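PDB 3RYS: adenosine deaminase 1, which probably catalyses the zinc-dependent hydrolytic deamination of adenine to hypoxanthine, a step of purine salvage. Local coordinates for residues 195-200 with 218-223. Sequence-based numbering, arbitrary orientation.
Sequences RRIAHA and VERIDH. With ZN (zinc ion), chain C; ADE (adenine), chain D.
Glu-219 sets CG anti to its carbonyl carbon (chi1 -38°) and runs extended from there, which carries its carboxylate across the start of strand 195-200. There Glu-219 OE1 accepts the backbone N-H of Arg-196 at 3.2 Å through its anti lone pair, while Glu-219 N donates to Arg-196 O at 2.6 Å. Charge adds to this: the Arg-196 guanidinium, its NE bonded to Leu-194 O, stacks over the carboxylate, and Arg-196 NH2 lies 3.4 Å from Glu-219 OE1 with no N-H aimed at it. Arg-195 NH1 approaches Glu-219 OE2 as a salt bridge, though its exact placement is doubtful. A glutamine here would probably leave Arg-196, and perhaps Arg-195, without a charged mate. Farther along, the parallel pairing rests on bonds from Asp-222 N to Ala-198 O (2.9 Å) and, nearly straight (175°), from Ala-200 N to Asp-222 O. Asp-222 CB lies over one face of the His-199 ring, 4.0 Å from its centroid, and His-199 NE2 binds zinc at 2.3 Å; His-223 NE2 comes within 3.0 Å of adenine N6. His-19, His-21, Asp-280 and adenine N6 also bind the zinc. Helix 206-214 links the two strands of this TIM-barrel beta-alpha-beta unit, packing on Ala-200 and Ile-221; strand 167-171 flanks 195-200.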
loop_
_atom_site.group_PDB
_atom_site.type_symbol
_atom_site.label_atom_id
_atom_site.label_comp_id
_atom_site.label_asym_id
_atom_site.label_seq_id
_atom_site.Cartn_x
_atom_site.Cartn_y
_atom_site.Cartn_z
ATOM N N ARG A 195 -13.799 -7.380 1.422
ATOM C CA ARG A 195 -13.622 -6.034 1.946
ATOM C C ARG A 195 -13.156 -5.097 0.838
ATOM O O ARG A 195 -12.665 -5.549 -0.195
ATOM C CB ARG A 195 -12.650 -6.050 3.125
ATOM C CG ARG A 195 -13.251 -6.715 4.353
ATOM C CD ARG A 195 -12.379 -6.523 5.570
ATOM N NE ARG A 195 -13.163 -6.483 6.802
ATOM C CZ ARG A 195 -13.788 -5.398 7.251
ATOM N NH1 ARG A 195 -13.730 -4.264 6.570
ATOM N NH2 ARG A 195 -14.479 -5.445 8.381
ATOM N N ARG A 196 -13.322 -3.796 1.042
ATOM C CA ARG A 196 -13.109 -2.845 -0.044
ATOM C C ARG A 196 -12.215 -1.672 0.323
ATOM O O ARG A 196 -12.426 -1.011 1.337
ATOM C CB ARG A 196 -14.452 -2.316 -0.536
ATOM C CG ARG A 196 -15.278 -3.331 -1.285
ATOM C CD ARG A 196 -16.711 -3.278 -0.808
ATOM N NE ARG A 196 -16.844 -3.967 0.470
ATOM C CZ ARG A 196 -17.603 -3.541 1.473
ATOM N NH1 ARG A 196 -18.296 -2.416 1.353
ATOM N NH2 ARG A 196 -17.657 -4.237 2.600
ATOM N N ILE A 197 -11.213 -1.421 -0.515
ATOM C CA ILE A 197 -10.424 -0.199 -0.432
ATOM C C ILE A 197 -10.194 0.351 -1.837
ATOM O O ILE A 197 -10.379 -0.357 -2.826
ATOM C CB ILE A 197 -9.071 -0.427 0.253
ATOM C CG1 ILE A 197 -8.209 -1.370 -0.586
ATOM C CG2 ILE A 197 -9.268 -0.978 1.650
ATOM C CD1 ILE A 197 -6.813 -1.571 -0.038
ATOM N N ALA A 198 -9.794 1.615 -1.928
ATOM C CA ALA A 198 -9.545 2.224 -3.226
ATOM C C ALA A 198 -8.633 3.437 -3.119
ATOM O O ALA A 198 -8.728 4.218 -2.172
ATOM C CB ALA A 198 -10.861 2.610 -3.893
ATOM N N HIS A 199 -7.747 3.584 -4.100
ATOM C CA HIS A 199 -6.931 4.784 -4.220
ATOM C C HIS A 199 -7.808 5.966 -4.597
ATOM O O HIS A 199 -8.587 5.891 -5.548
ATOM C CB HIS A 199 -5.843 4.590 -5.273
ATOM C CG HIS A 199 -4.679 3.785 -4.791
ATOM N ND1 HIS A 199 -4.821 2.537 -4.227
ATOM C CD2 HIS A 199 -3.351 4.051 -4.792
ATOM C CE1 HIS A 199 -3.631 2.066 -3.899
ATOM N NE2 HIS A 199 -2.722 2.964 -4.234
ATOM N N ALA A 200 -7.686 7.053 -3.845
ATOM C CA ALA A 200 -8.457 8.260 -4.123
ATOM C C ALA A 200 -7.785 9.503 -3.548
ATOM O O ALA A 200 -7.318 9.503 -2.410
ATOM C CB ALA A 200 -9.880 8.123 -3.585
ATOM N N VAL A 218 -16.174 1.842 -0.287
ATOM C CA VAL A 218 -14.903 1.376 0.272
ATOM C C VAL A 218 -14.852 1.573 1.784
ATOM O O VAL A 218 -15.585 2.387 2.339
ATOM C CB VAL A 218 -13.686 2.069 -0.369
ATOM C CG1 VAL A 218 -13.651 1.807 -1.860
ATOM C CG2 VAL A 218 -13.705 3.567 -0.075
ATOM N N GLU A 219 -13.970 0.827 2.440
ATOM C CA GLU A 219 -13.867 0.861 3.893
ATOM C C GLU A 219 -12.696 1.705 4.371
ATOM O O GLU A 219 -12.623 2.068 5.545
ATOM C CB GLU A 219 -13.754 -0.554 4.434
ATOM C CG GLU A 219 -14.628 -1.514 3.679
ATOM C CD GLU A 219 -14.932 -2.742 4.479
ATOM O OE1 GLU A 219 -14.623 -3.851 3.993
ATOM O OE2 GLU A 219 -15.467 -2.596 5.600
ATOM N N ARG A 220 -11.774 2.001 3.465
ATOM C CA ARG A 220 -10.760 3.015 3.736
ATOM C C ARG A 220 -10.190 3.617 2.456
ATOM O O ARG A 220 -10.142 2.961 1.418
ATOM C CB ARG A 220 -9.655 2.506 4.679
ATOM C CG ARG A 220 -9.104 1.124 4.384
ATOM C CD ARG A 220 -7.963 0.773 5.348
ATOM N NE ARG A 220 -7.051 -0.200 4.757
ATOM C CZ ARG A 220 -6.909 -1.452 5.175
ATOM N NH1 ARG A 220 -7.595 -1.896 6.215
ATOM N NH2 ARG A 220 -6.058 -2.259 4.562
ATOM N N ILE A 221 -9.793 4.882 2.537
ATOM C CA ILE A 221 -9.288 5.606 1.381
ATOM C C ILE A 221 -7.769 5.534 1.332
ATOM O O ILE A 221 -7.088 5.729 2.344
ATOM C CB ILE A 221 -9.724 7.086 1.409
ATOM C CG1 ILE A 221 -11.239 7.207 1.219
ATOM C CG2 ILE A 221 -8.991 7.878 0.339
ATOM C CD1 ILE A 221 -11.706 6.899 -0.181
ATOM N N ASP A 222 -7.238 5.252 0.150
ATOM C CA ASP A 222 -5.799 5.153 -0.019
ATOM C C ASP A 222 -5.226 6.458 -0.570
ATOM O O ASP A 222 -5.656 6.950 -1.615
ATOM C CB ASP A 222 -5.458 3.944 -0.889
ATOM C CG ASP A 222 -5.889 2.631 -0.244
ATOM O OD1 ASP A 222 -5.566 2.415 0.946
ATOM O OD2 ASP A 222 -6.554 1.820 -0.919
ATOM N N HIS A 223 -4.261 7.011 0.163
ATOM C CA HIS A 223 -3.754 8.366 -0.058
ATOM C C HIS A 223 -4.716 9.410 0.529
ATOM O O HIS A 223 -4.621 9.754 1.707
ATOM C CB HIS A 223 -3.464 8.636 -1.541
ATOM C CG HIS A 223 -2.281 7.888 -2.071
ATOM N ND1 HIS A 223 -1.002 8.082 -1.594
ATOM C CD2 HIS A 223 -2.178 6.949 -3.044
ATOM C CE1 HIS A 223 -0.166 7.288 -2.240
ATOM N NE2 HIS A 223 -0.852 6.595 -3.129
HETATM ZN ZN ZN C . -0.512 3.154 -3.727
HETATM N N9 ADE D . 0.153 1.524 -8.253
HETATM C C8 ADE D . 1.131 1.232 -7.339
HETATM N N7 ADE D . 1.312 2.161 -6.424
HETATM C C5 ADE D . 0.386 3.135 -6.769
HETATM C C6 ADE D . 0.068 4.386 -6.197
HETATM N N6 ADE D . 0.688 4.873 -5.115
HETATM N N1 ADE D . -0.909 5.115 -6.783
HETATM C C2 ADE D . -1.522 4.619 -7.868
HETATM N N3 ADE D . -1.314 3.459 -8.497
HETATM C C4 ADE D . -0.338 2.760 -7.892
#